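Local coordinates for protein acinetobacter secreted protease CpaA (Acinetobacter nosocomialis M2, PDB 6O38) that probably cleaves proteins as a zinc metalloprotease that is exported by type II secretion with the help of its chaperone CpaB, at residues Asn195-Thr201 with Gly218-Phe224; Trp244-Ile248 with Leu259-Thr263; Ile50-Ala54 with Ile74-Asp78; Ala2-Pro7 with Tyr20-Ser26; Ser382-Ile388 with Gln461-Pro465. All blocks are in the same frame, centred on the assembly; numbering follows the deposited sequence.

Interaction 1: residues Asn195-Thr201 with Gly218-Phe224; sequences NVQQIGT and GNWVSNF
Asn219 and Gln197 share the hydrogen bond of this contact. Gln197 N donates to Asn219 OD1 at 2.7 Å, almost straight out from the side-chain carbonyl. The C=O...N angle is 177°. Asn219 CG is anti to the backbone N (chi1 165°), and this carries the amide over to the start of the short, weakly bonded helix 196-199. Its other end, ND2, makes a weak hydrogen bond to Ala214 O, so both the oxygen and the nitrogen of the buried amide have partners.

The apolar contacts run along Val196, Ile199, Val221 and Phe224. Val196 CG2 meets Val221 CG2 at 3.6 Å and Phe224 CD1 at 3.9 Å. Ile199 CD1 comes to the edge of the Phe224 ring, near its plane, 3.6 Å from CE1. Gly200 O lies at the same ring's edge, in plane. Further on, Thr201 CG2 packs on Val221 CB.

The backbones draw together at the end of the contact. Phe224 CA makes a CA-H...O contact of 3.3 Å with Thr201 O. Gly200 leaves the helix with a positive phi of 79° and leads the chain to this point.

Phe215 of strand 210-215 also touches Val196 and Val221. The contact joins a helical turn after strand 183-195 to the loop entering strand 223-224, and that loop belongs to an StcE-type beta-sandwich domain.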
# COMPACT_ATOMS: atom_id res chain seq x y z
N ASN A 195 -24.71 14.26 -4.85
CA ASN A 195 -25.71 13.44 -4.18
C ASN A 195 -26.53 12.72 -5.24
O ASN A 195 -27.01 13.34 -6.19
CB ASN A 195 -26.60 14.29 -3.29
CG ASN A 195 -25.84 14.94 -2.15
OD1 ASN A 195 -24.94 14.33 -1.56
ND2 ASN A 195 -26.20 16.18 -1.83
N VAL A 196 -26.68 11.40 -5.08
CA VAL A 196 -27.34 10.59 -6.10
C VAL A 196 -28.78 11.03 -6.33
O VAL A 196 -29.33 10.77 -7.41
CB VAL A 196 -27.25 9.09 -5.73
CG1 VAL A 196 -28.25 8.75 -4.63
CG2 VAL A 196 -27.46 8.23 -6.96
N GLN A 197 -29.40 11.70 -5.36
CA GLN A 197 -30.74 12.23 -5.55
C GLN A 197 -30.76 13.34 -6.60
O GLN A 197 -31.81 13.58 -7.21
CB GLN A 197 -31.29 12.76 -4.23
CG GLN A 197 -30.65 14.07 -3.77
CD GLN A 197 -31.16 14.52 -2.41
OE1 GLN A 197 -32.30 14.25 -2.03
NE2 GLN A 197 -30.31 15.24 -1.67
N GLN A 198 -29.63 14.01 -6.83
CA GLN A 198 -29.56 15.07 -7.82
C GLN A 198 -29.49 14.53 -9.25
O GLN A 198 -29.99 15.17 -10.18
CB GLN A 198 -28.36 15.97 -7.55
CG GLN A 198 -28.40 16.65 -6.19
CD GLN A 198 -27.09 17.35 -5.85
OE1 GLN A 198 -26.08 17.15 -6.51
NE2 GLN A 198 -27.11 18.16 -4.80
N ILE A 199 -28.88 13.36 -9.44
CA ILE A 199 -28.63 12.82 -10.77
C ILE A 199 -29.46 11.60 -11.09
O ILE A 199 -29.47 11.16 -12.26
CB ILE A 199 -27.13 12.51 -10.97
CG1 ILE A 199 -26.67 11.48 -9.93
CG2 ILE A 199 -26.30 13.77 -10.87
CD1 ILE A 199 -25.25 10.99 -10.15
N GLY A 200 -30.16 11.02 -10.12
CA GLY A 200 -30.99 9.86 -10.39
C GLY A 200 -30.19 8.58 -10.49
O GLY A 200 -29.13 8.42 -9.88
N THR A 201 -30.71 7.65 -11.29
CA THR A 201 -30.17 6.30 -11.40
C THR A 201 -29.05 6.18 -12.43
O THR A 201 -28.61 5.06 -12.72
CB THR A 201 -31.28 5.31 -11.74
OG1 THR A 201 -31.92 5.71 -12.96
CG2 THR A 201 -32.31 5.25 -10.62
N GLY A 218 -32.73 9.58 2.71
CA GLY A 218 -33.24 10.75 2.04
C GLY A 218 -32.49 11.13 0.79
O GLY A 218 -32.85 12.13 0.14
N ASN A 219 -31.45 10.38 0.43
CA ASN A 219 -30.65 10.62 -0.78
C ASN A 219 -30.21 9.25 -1.29
O ASN A 219 -29.14 8.76 -0.92
CB ASN A 219 -29.47 11.54 -0.48
CG ASN A 219 -28.43 11.54 -1.58
OD1 ASN A 219 -28.76 11.56 -2.77
ND2 ASN A 219 -27.16 11.52 -1.19
N TRP A 220 -31.03 8.65 -2.15
CA TRP A 220 -30.90 7.22 -2.40
C TRP A 220 -31.70 6.84 -3.64
O TRP A 220 -32.80 7.35 -3.86
CB TRP A 220 -31.38 6.42 -1.19
CG TRP A 220 -31.27 4.93 -1.33
CD1 TRP A 220 -30.22 4.15 -0.93
CD2 TRP A 220 -32.24 4.04 -1.90
NE1 TRP A 220 -30.48 2.83 -1.22
CE2 TRP A 220 -31.71 2.74 -1.81
CE3 TRP A 220 -33.50 4.23 -2.47
CZ2 TRP A 220 -32.40 1.63 -2.28
CZ3 TRP A 220 -34.19 3.12 -2.93
CH2 TRP A 220 -33.64 1.83 -2.84
N VAL A 221 -31.13 5.93 -4.44
CA VAL A 221 -31.84 5.27 -5.53
C VAL A 221 -31.54 3.78 -5.43
O VAL A 221 -30.63 3.35 -4.72
CB VAL A 221 -31.44 5.82 -6.91
CG1 VAL A 221 -31.85 7.28 -7.05
CG2 VAL A 221 -29.95 5.65 -7.14
N SER A 222 -32.32 2.98 -6.16
CA SER A 222 -32.21 1.54 -6.03
C SER A 222 -31.07 0.96 -6.86
O SER A 222 -30.53 -0.09 -6.52
CB SER A 222 -33.52 0.87 -6.44
OG SER A 222 -33.56 0.65 -7.84
N ASN A 223 -30.69 1.63 -7.95
CA ASN A 223 -29.61 1.15 -8.80
C ASN A 223 -29.00 2.33 -9.53
O ASN A 223 -29.63 3.38 -9.69
CB ASN A 223 -30.11 0.08 -9.79
CG ASN A 223 -31.09 0.63 -10.79
OD1 ASN A 223 -30.74 0.94 -11.93
ND2 ASN A 223 -32.35 0.76 -10.38
N PHE A 224 -27.76 2.15 -9.97
CA PHE A 224 -26.99 3.23 -10.56
C PHE A 224 -26.12 2.69 -11.69
O PHE A 224 -25.50 1.63 -11.55
CB PHE A 224 -26.12 3.93 -9.51
CG PHE A 224 -25.39 5.13 -10.03
CD1 PHE A 224 -26.03 6.35 -10.12
CD2 PHE A 224 -24.06 5.04 -10.41
CE1 PHE A 224 -25.36 7.46 -10.60
CE2 PHE A 224 -23.39 6.15 -10.89
CZ PHE A 224 -24.04 7.36 -10.98

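Interaction 2: residues Trp244-Ile248 with Leu259-Thr263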
# COMPACT_ATOMS: atom_id res chain seq x y z
N TRP A 244 -30.69 1.21 3.57
CA TRP A 244 -31.05 0.16 2.63
C TRP A 244 -30.03 0.07 1.50
O TRP A 244 -29.57 1.10 0.99
CB TRP A 244 -32.45 0.40 2.07
CG TRP A 244 -33.49 0.45 3.14
CD1 TRP A 244 -34.05 1.57 3.69
CD2 TRP A 244 -34.07 -0.67 3.83
NE1 TRP A 244 -34.95 1.21 4.66
CE2 TRP A 244 -34.98 -0.15 4.77
CE3 TRP A 244 -33.91 -2.05 3.73
CZ2 TRP A 244 -35.73 -0.98 5.60
CZ3 TRP A 244 -34.65 -2.87 4.56
CH2 TRP A 244 -35.55 -2.33 5.48
N SER A 245 -29.69 -1.16 1.13
CA SER A 245 -28.68 -1.39 0.11
C SER A 245 -29.15 -0.89 -1.26
O SER A 245 -30.34 -0.69 -1.51
CB SER A 245 -28.34 -2.88 0.03
OG SER A 245 -27.89 -3.37 1.28
N ALA A 246 -28.17 -0.69 -2.14
CA ALA A 246 -28.43 -0.35 -3.53
C ALA A 246 -27.46 -1.14 -4.39
O ALA A 246 -26.45 -1.66 -3.91
CB ALA A 246 -28.28 1.15 -3.79
N LYS A 247 -27.77 -1.23 -5.68
CA LYS A 247 -27.00 -2.04 -6.62
C LYS A 247 -26.30 -1.14 -7.63
O LYS A 247 -26.94 -0.29 -8.25
CB LYS A 247 -27.90 -3.05 -7.33
CG LYS A 247 -27.21 -3.86 -8.41
CD LYS A 247 -28.19 -4.80 -9.10
CE LYS A 247 -27.48 -5.72 -10.07
NZ LYS A 247 -28.37 -6.83 -10.54
N ILE A 248 -25.00 -1.33 -7.79
CA ILE A 248 -24.25 -0.70 -8.87
C ILE A 248 -24.30 -1.64 -10.07
O ILE A 248 -23.80 -2.77 -10.02
CB ILE A 248 -22.80 -0.40 -8.46
CG1 ILE A 248 -22.77 0.54 -7.26
CG2 ILE A 248 -22.03 0.20 -9.63
CD1 ILE A 248 -21.41 0.64 -6.60
N LEU A 259 -21.89 -6.05 -7.24
CA LEU A 259 -21.60 -4.68 -6.82
C LEU A 259 -22.75 -4.11 -6.00
O LEU A 259 -23.41 -3.15 -6.39
CB LEU A 259 -21.29 -3.81 -8.03
CG LEU A 259 -20.30 -4.38 -9.05
CD1 LEU A 259 -20.13 -3.43 -10.22
CD2 LEU A 259 -18.95 -4.66 -8.39
N THR A 260 -23.00 -4.72 -4.84
CA THR A 260 -24.04 -4.26 -3.94
C THR A 260 -23.48 -3.20 -3.00
O THR A 260 -22.41 -3.38 -2.41
CB THR A 260 -24.63 -5.43 -3.14
OG1 THR A 260 -25.24 -6.36 -4.03
CG2 THR A 260 -25.67 -4.93 -2.15
N LEU A 261 -24.21 -2.09 -2.87
CA LEU A 261 -23.77 -0.94 -2.09
C LEU A 261 -24.53 -0.93 -0.77
O LEU A 261 -25.69 -0.51 -0.71
CB LEU A 261 -24.00 0.35 -2.88
CG LEU A 261 -23.50 1.65 -2.27
CD1 LEU A 261 -21.98 1.71 -2.29
CD2 LEU A 261 -24.10 2.84 -3.00
N LYS A 262 -23.88 -1.39 0.29
CA LYS A 262 -24.48 -1.46 1.61
C LYS A 262 -24.05 -0.27 2.46
O LYS A 262 -23.28 0.59 2.03
CB LYS A 262 -24.11 -2.78 2.30
CG LYS A 262 -24.53 -4.02 1.54
CD LYS A 262 -24.13 -5.29 2.29
CE LYS A 262 -22.62 -5.36 2.48
NZ LYS A 262 -21.88 -5.20 1.20
N THR A 263 -24.57 -0.22 3.69
CA THR A 263 -24.21 0.84 4.62
C THR A 263 -22.71 0.83 4.89
O THR A 263 -22.14 -0.19 5.29
CB THR A 263 -24.98 0.68 5.93
OG1 THR A 263 -26.38 0.53 5.64
CG2 THR A 263 -24.78 1.90 6.82
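Leu259 and Ile248 face each other at one end of this strand pair, and their side chains cross at about a right angle. Leu259 CB starts 3.8 Å from Ile248 CB and also touches Ile248 O. CG, set beside its own backbone N (chi1 -48°), passes Ile248 O at 4.0 Å. From there CD1 runs on past the same carbonyl to Ile248 CG2, 4.1 Å away. The side chain as a whole also rests on Tyr267, Asn250 and Pro304, which lie beyond the strand pair.

The two segments form a beta hairpin within an StcE-type beta-sandwich domain. Ala246 and Leu261 are an antiparallel hydrogen-bonded pair, joined by Ala246 N to Leu261 O and Leu261 N to Ala246 O. Lys247 and Thr260 are the following non-hydrogen-bonded pair. Ile248 N then donates to Leu259 O at 2.8 Å.

The two faces of the hairpin differ. Ala246 and Leu261 turn to the buried face, where both touch Phe215 and Leu261 also touches Ile238. Lys247 and Thr260 turn to the other face. The extended Lys247 chain leads away from Thr260. Thr260 CG2 stays close, 4.0 Å from Ser245 CB.

At the far end Ser245 OG lies 3.4 Å from Lys262 CG. The Lys262 chain folds back beyond CD, and its NZ forms a salt bridge with Asp265 and a hydrogen bond with Thr302 O.

Interaction 3: residues Ile50-Ala54 with Ile74-Asp78; sequences IRSSA and INSGD
Asn75 to Asp78 make a type II beta turn that meets the end of strand 47-52 through Gly77 N, which donates to Ser52 O at 2.7 Å and 177°. Gly77 has a positive phi, as the third residue of such a turn does.

The turn is held twice from within. Asp78 N donates to Asn75 O. Asp78 OD2 accepts from Asn75 N at 2.9 Å, on its anti side and 26° out of the carboxylate plane. OD2 also bonds to Thr115 OG1, which helps to fix the carboxylate.

Just before the turn, Ile74 covers two residues of the strand. Its CG2 branch touches Ser52 CB at 3.6 Å. Its CD1 meets Ile50 CG2 at 3.7 Å, and these two isoleucines cross at about a right angle. Ser76 closes the other end, with its CB 3.3 Å from Ala54 O. Ser76 OG points away from its own backbone N (chi1 180°), which lays it against Ser53 CA.

Strand 47-52 pairs with strand 22-27 in parallel and with strand 79-85 antiparallel. The turn links strand 71-74 to strand 79-85, while Ile50 and Ile74 both pack on Leu60 of strand 58-61.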
# COMPACT_ATOMS: atom_id res chain seq x y z
N ILE A 50 9.42 30.04 6.68
CA ILE A 50 10.48 29.04 6.75
C ILE A 50 11.40 29.23 5.56
O ILE A 50 10.95 29.17 4.40
CB ILE A 50 9.90 27.61 6.78
CG1 ILE A 50 8.93 27.45 7.94
CG2 ILE A 50 11.02 26.59 6.86
CD1 ILE A 50 8.27 26.08 8.00
N ARG A 51 12.68 29.46 5.83
CA ARG A 51 13.71 29.56 4.81
C ARG A 51 14.74 28.46 5.02
O ARG A 51 14.94 27.99 6.14
CB ARG A 51 14.39 30.93 4.82
CG ARG A 51 13.50 32.09 4.42
CD ARG A 51 14.27 33.40 4.43
NE ARG A 51 13.46 34.53 4.01
CZ ARG A 51 13.90 35.78 3.95
NH1 ARG A 51 13.08 36.76 3.56
NH2 ARG A 51 15.15 36.06 4.28
N SER A 52 15.41 28.07 3.94
CA SER A 52 16.41 27.02 4.01
C SER A 52 17.52 27.28 3.01
O SER A 52 17.25 27.51 1.82
CB SER A 52 15.78 25.64 3.75
OG SER A 52 16.77 24.63 3.73
N SER A 53 18.76 27.25 3.49
CA SER A 53 19.94 27.27 2.64
C SER A 53 20.82 26.05 2.86
O SER A 53 21.96 26.02 2.39
CB SER A 53 20.75 28.55 2.87
OG SER A 53 21.26 28.60 4.19
N ALA A 54 20.32 25.04 3.57
CA ALA A 54 21.10 23.86 3.89
C ALA A 54 21.16 22.90 2.72
O ALA A 54 20.24 22.84 1.89
CB ALA A 54 20.52 23.15 5.11
N ILE A 74 11.20 20.59 1.90
CA ILE A 74 11.88 21.88 1.97
C ILE A 74 13.29 21.70 1.43
O ILE A 74 14.07 20.90 1.95
CB ILE A 74 11.91 22.43 3.40
CG1 ILE A 74 10.48 22.69 3.90
CG2 ILE A 74 12.73 23.70 3.47
CD1 ILE A 74 10.42 23.24 5.31
N ASN A 75 13.62 22.44 0.38
CA ASN A 75 14.94 22.39 -0.25
C ASN A 75 15.65 23.73 -0.07
O ASN A 75 15.08 24.72 0.38
CB ASN A 75 14.83 22.04 -1.73
CG ASN A 75 14.20 20.68 -1.96
OD1 ASN A 75 14.85 19.65 -1.79
ND2 ASN A 75 12.93 20.67 -2.37
N SER A 76 16.93 23.73 -0.43
CA SER A 76 17.73 24.95 -0.36
C SER A 76 17.20 25.98 -1.34
O SER A 76 17.10 25.72 -2.54
CB SER A 76 19.20 24.64 -0.65
OG SER A 76 20.00 25.81 -0.59
N GLY A 77 16.84 27.16 -0.83
CA GLY A 77 16.28 28.22 -1.63
C GLY A 77 14.78 28.38 -1.52
O GLY A 77 14.23 29.36 -2.03
N ASP A 78 14.10 27.44 -0.86
CA ASP A 78 12.66 27.53 -0.68
C ASP A 78 12.31 28.55 0.40
O ASP A 78 13.03 28.72 1.39
CB ASP A 78 12.07 26.17 -0.32
CG ASP A 78 11.89 25.27 -1.53
OD1 ASP A 78 11.68 25.81 -2.64
OD2 ASP A 78 11.95 24.04 -1.38

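Interaction 4: residues Ala2-Pro7 with Tyr20-Ser26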
# COMPACT_ATOMS: atom_id res chain seq x y z
N ALA A 2 10.46 41.65 12.33
CA ALA A 2 10.49 40.21 12.13
C ALA A 2 11.50 39.55 13.07
O ALA A 2 12.59 40.07 13.28
CB ALA A 2 10.82 39.88 10.68
N THR A 3 11.12 38.40 13.63
CA THR A 3 11.97 37.67 14.55
C THR A 3 12.61 36.49 13.82
O THR A 3 11.92 35.72 13.15
CB THR A 3 11.16 37.17 15.75
OG1 THR A 3 10.55 38.28 16.41
CG2 THR A 3 12.06 36.44 16.74
N VAL A 4 13.93 36.36 13.96
CA VAL A 4 14.70 35.32 13.29
C VAL A 4 15.03 34.23 14.30
O VAL A 4 15.62 34.51 15.35
CB VAL A 4 15.97 35.89 12.65
CG1 VAL A 4 16.65 34.84 11.78
CG2 VAL A 4 15.65 37.14 11.84
N LEU A 5 14.66 32.99 13.98
CA LEU A 5 14.96 31.84 14.81
C LEU A 5 15.57 30.75 13.94
O LEU A 5 15.60 30.84 12.71
CB LEU A 5 13.70 31.32 15.52
CG LEU A 5 13.71 31.39 17.05
CD1 LEU A 5 13.89 32.82 17.53
CD2 LEU A 5 12.43 30.80 17.62
N SER A 6 16.06 29.70 14.60
CA SER A 6 16.76 28.62 13.92
C SER A 6 16.80 27.42 14.86
O SER A 6 16.55 27.56 16.06
CB SER A 6 18.18 29.04 13.50
OG SER A 6 18.96 29.38 14.63
N PRO A 7 17.10 26.22 14.34
CA PRO A 7 17.19 25.04 15.23
C PRO A 7 18.13 25.22 16.41
O PRO A 7 17.76 24.89 17.54
CB PRO A 7 17.66 23.94 14.27
CG PRO A 7 17.08 24.33 12.96
CD PRO A 7 17.13 25.83 12.92
N TYR A 20 4.99 34.22 18.79
CA TYR A 20 5.56 35.27 17.96
C TYR A 20 4.52 35.73 16.94
O TYR A 20 3.89 34.90 16.28
CB TYR A 20 6.82 34.79 17.24
CG TYR A 20 7.94 34.37 18.17
CD1 TYR A 20 8.81 35.30 18.71
CD2 TYR A 20 8.12 33.03 18.51
CE1 TYR A 20 9.83 34.92 19.56
CE2 TYR A 20 9.14 32.64 19.36
CZ TYR A 20 9.99 33.59 19.88
OH TYR A 20 11.01 33.21 20.72
N SER A 21 4.35 37.05 16.81
CA SER A 21 3.42 37.59 15.83
C SER A 21 3.99 37.53 14.42
O SER A 21 3.22 37.47 13.45
CB SER A 21 3.05 39.02 16.20
OG SER A 21 2.16 39.58 15.24
N ASP A 22 5.31 37.56 14.28
CA ASP A 22 5.96 37.51 12.97
C ASP A 22 7.29 36.79 13.16
O ASP A 22 8.27 37.40 13.59
CB ASP A 22 6.15 38.91 12.40
CG ASP A 22 6.58 38.89 10.94
OD1 ASP A 22 6.54 37.81 10.32
OD2 ASP A 22 6.96 39.96 10.43
N LEU A 23 7.31 35.50 12.84
CA LEU A 23 8.46 34.65 13.08
C LEU A 23 9.07 34.17 11.77
O LEU A 23 8.37 33.95 10.78
CB LEU A 23 8.06 33.44 13.94
CG LEU A 23 9.15 32.45 14.35
CD1 LEU A 23 10.32 33.16 15.00
CD2 LEU A 23 8.58 31.40 15.29
N GLU A 24 10.39 34.02 11.77
CA GLU A 24 11.14 33.54 10.61
C GLU A 24 12.08 32.44 11.07
O GLU A 24 13.03 32.70 11.82
CB GLU A 24 11.91 34.68 9.94
CG GLU A 24 12.49 34.32 8.59
CD GLU A 24 12.86 35.53 7.76
OE1 GLU A 24 13.54 36.44 8.29
OE2 GLU A 24 12.45 35.60 6.59
N PHE A 25 11.83 31.22 10.61
CA PHE A 25 12.62 30.05 10.99
C PHE A 25 13.55 29.70 9.84
O PHE A 25 13.09 29.36 8.74
CB PHE A 25 11.70 28.87 11.32
CG PHE A 25 12.38 27.76 12.06
CD1 PHE A 25 12.58 27.84 13.43
CD2 PHE A 25 12.82 26.63 11.39
CE1 PHE A 25 13.20 26.81 14.12
CE2 PHE A 25 13.44 25.60 12.07
CZ PHE A 25 13.63 25.69 13.44
N SER A 26 14.86 29.79 10.08
CA SER A 26 15.87 29.62 9.05
C SER A 26 16.66 28.34 9.27
O SER A 26 17.02 28.01 10.41
CB SER A 26 16.81 30.82 9.01
OG SER A 26 16.12 32.01 8.69
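Leu5 CB packs on Leu23 CD1 at 3.9 Å, and Leu5 CD2 reaches the Tyr20 ring near CE2. Thr3 sends CG2 to the same ring, 3.9 Å from CE1, and crosses it at about a right angle. Leu23 CD1 sits over one face of this ring, toward its rim. At the other end Pro7 CD meets Phe25 CZ at 3.5 Å, coming in obliquely. Ser6 CA lies over one face of the Phe25 ring. With chi1 at -164° the Phe25 ring is turned away from its own N and extends toward Ser6 and Pro7.

The backbones of the two strands pair in parallel. Thr3 is level with Leu23, Val4 with Glu24 and Leu5 with Phe25. Thr3 N donates to Asp22 O at 3.0 Å and Glu24 N to Thr3 O. Leu5 N then donates to Glu24 O, and Ser26 N to Leu5 O at 2.9 Å. The strand axes are 28° apart. Strand 3-5 thus adds a parallel edge to the first StcE-type beta-sandwich domain.

Val4 and Glu24 turn to the opposite face and lie side by side, with Val4 CG2 4.2 Å from Glu24 OE1. Glu24 OE2 forms a salt bridge with Arg51 on the neighbouring strand. On its other edge strand 22-27 is held by backbone bonds of Leu23 and Phe25 to strand 47-52. Ile16 packs on Leu23, and Val33 touches Pro7.

Interaction 5: residues Ser382-Ile388 with Gln461-Pro465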
# COMPACT_ATOMS: atom_id res chain seq x y z
N SER A 382 19.20 -20.49 10.16
CA SER A 382 20.54 -20.81 10.62
C SER A 382 20.67 -20.51 12.12
O SER A 382 20.10 -19.53 12.60
CB SER A 382 21.59 -20.02 9.84
OG SER A 382 22.89 -20.26 10.34
N PRO A 383 21.41 -21.34 12.87
CA PRO A 383 21.67 -21.00 14.27
C PRO A 383 22.37 -19.66 14.45
O PRO A 383 22.17 -19.00 15.47
CB PRO A 383 22.56 -22.16 14.75
CG PRO A 383 22.27 -23.28 13.81
CD PRO A 383 21.97 -22.64 12.49
N GLU A 384 23.19 -19.25 13.48
CA GLU A 384 23.79 -17.92 13.53
C GLU A 384 22.72 -16.83 13.54
O GLU A 384 22.86 -15.82 14.24
CB GLU A 384 24.74 -17.72 12.35
CG GLU A 384 26.08 -18.43 12.51
CD GLU A 384 26.99 -18.24 11.31
OE1 GLU A 384 26.48 -17.91 10.22
OE2 GLU A 384 28.22 -18.40 11.47
N VAL A 385 21.64 -17.02 12.78
CA VAL A 385 20.56 -16.05 12.78
C VAL A 385 19.83 -16.06 14.11
O VAL A 385 19.47 -15.00 14.65
CB VAL A 385 19.60 -16.32 11.60
CG1 VAL A 385 18.38 -15.41 11.68
CG2 VAL A 385 20.32 -16.13 10.28
N ASN A 386 19.59 -17.25 14.67
CA ASN A 386 18.89 -17.33 15.95
C ASN A 386 19.68 -16.65 17.06
O ASN A 386 19.10 -16.03 17.96
CB ASN A 386 18.61 -18.79 16.31
CG ASN A 386 17.79 -19.51 15.26
OD1 ASN A 386 17.24 -18.88 14.35
ND2 ASN A 386 17.69 -20.82 15.39
N SER A 387 21.01 -16.76 17.02
CA SER A 387 21.83 -16.11 18.04
C SER A 387 21.73 -14.59 17.95
O SER A 387 21.80 -13.91 18.98
CB SER A 387 23.29 -16.56 17.90
OG SER A 387 23.40 -17.96 18.02
N ILE A 388 21.57 -14.05 16.74
CA ILE A 388 21.52 -12.60 16.57
C ILE A 388 20.12 -12.07 16.86
O ILE A 388 19.95 -11.11 17.62
CB ILE A 388 21.98 -12.23 15.15
CG1 ILE A 388 23.47 -12.52 14.97
CG2 ILE A 388 21.68 -10.76 14.86
CD1 ILE A 388 23.90 -12.66 13.53
N GLN A 461 16.97 -19.12 5.76
CA GLN A 461 17.32 -17.82 6.32
C GLN A 461 18.65 -17.97 7.05
O GLN A 461 18.71 -18.59 8.12
CB GLN A 461 16.23 -17.32 7.26
CG GLN A 461 16.59 -16.09 8.07
CD GLN A 461 15.42 -15.55 8.87
OE1 GLN A 461 14.69 -14.67 8.41
NE2 GLN A 461 15.24 -16.08 10.07
N GLY A 462 19.72 -17.40 6.48
CA GLY A 462 21.06 -17.59 6.99
C GLY A 462 21.76 -16.26 7.24
O GLY A 462 21.20 -15.19 7.01
N ASN A 463 22.99 -16.37 7.74
CA ASN A 463 23.83 -15.21 8.03
C ASN A 463 25.13 -15.23 7.24
O ASN A 463 26.01 -14.40 7.50
CB ASN A 463 24.11 -15.14 9.54
CG ASN A 463 24.64 -13.78 9.97
OD1 ASN A 463 24.17 -12.74 9.49
ND2 ASN A 463 25.61 -13.78 10.86
N GLU A 464 25.27 -16.15 6.29
CA GLU A 464 26.47 -16.19 5.46
C GLU A 464 26.49 -15.01 4.50
O GLU A 464 25.43 -14.52 4.07
CB GLU A 464 26.53 -17.50 4.68
CG GLU A 464 26.45 -18.77 5.53
CD GLU A 464 25.03 -19.11 5.96
OE1 GLU A 464 24.09 -18.56 5.36
OE2 GLU A 464 24.86 -19.93 6.89
N PRO A 465 27.67 -14.51 4.14
CA PRO A 465 27.74 -13.43 3.15
C PRO A 465 27.43 -13.93 1.75
O PRO A 465 27.94 -14.97 1.32
CB PRO A 465 29.18 -12.93 3.27
CG PRO A 465 29.94 -14.12 3.77
CD PRO A 465 29.00 -14.85 4.68
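The Asn463 amide lies against Ile388, whose CD1 stands above the amide plane, 3.4 Å from ND2 and 3.8 Å from CG. The Glu384 carboxylate is turned 82° against this amide. It meets the side chain nearer the backbone, with OE1 3.7 Å from Asn463 CB. The third flat group is the Gln461 amide. Val385 CG1 approaches it obliquely and comes nearest to NE2, at 3.6 Å. That NE2 is fixed by bonds to Ser381 OG and Ala394 O. A chi1 of 174° puts CG1 of Val385 opposite its N, while CG2 turns to the peptide of Gly462, 3.4 Å from its C.

The backbone bond of the contact runs from Ser382 N to Gln461 O, at 2.8 Å. It lies where strand 367-381, parallel to strand 457-462, gives way to helix 383-389; strand 457-462 belongs to the reprolysin-like metallopeptidase family region. Ser382 is the N-cap of this helix. Its OG accepts a weak capping bond of 3.3 Å from Glu384 N. Ser382 CB also packs on Gly462 CA.

Near the cap two acidic groups approach each other. Glu384 OE1 is 4.2 Å from Glu464 OE2. The latter has a salt bridge to Lys427 and a hydrogen bond with Tyr460 OH, which probably ease the repulsion. Ile488, in a loop, touches both Val385 and Asn463.

In the fold
The five contacts follow one another along the chain. None nests in or crosses another. Interaction 4 comes first and closes the short loop between strands 3-5 and 22-27. Interaction 3 then closes the 19 residues between 50-54 and 74-78. These two touch through neighbouring strands 22-27 and 47-52, where Arg51 N bonds to Phe25 O. Interaction 1 closes the 16 residues between 195-201 and 218-224, and interaction 2 closes the hairpin loop after it. They meet where strands 223-224 and 246-248 pair. Interaction 5 spans 72 residues in the metallopeptidase part. Its centre is about 60 Å from that of interaction 1, on the opposite side of the chain's centre.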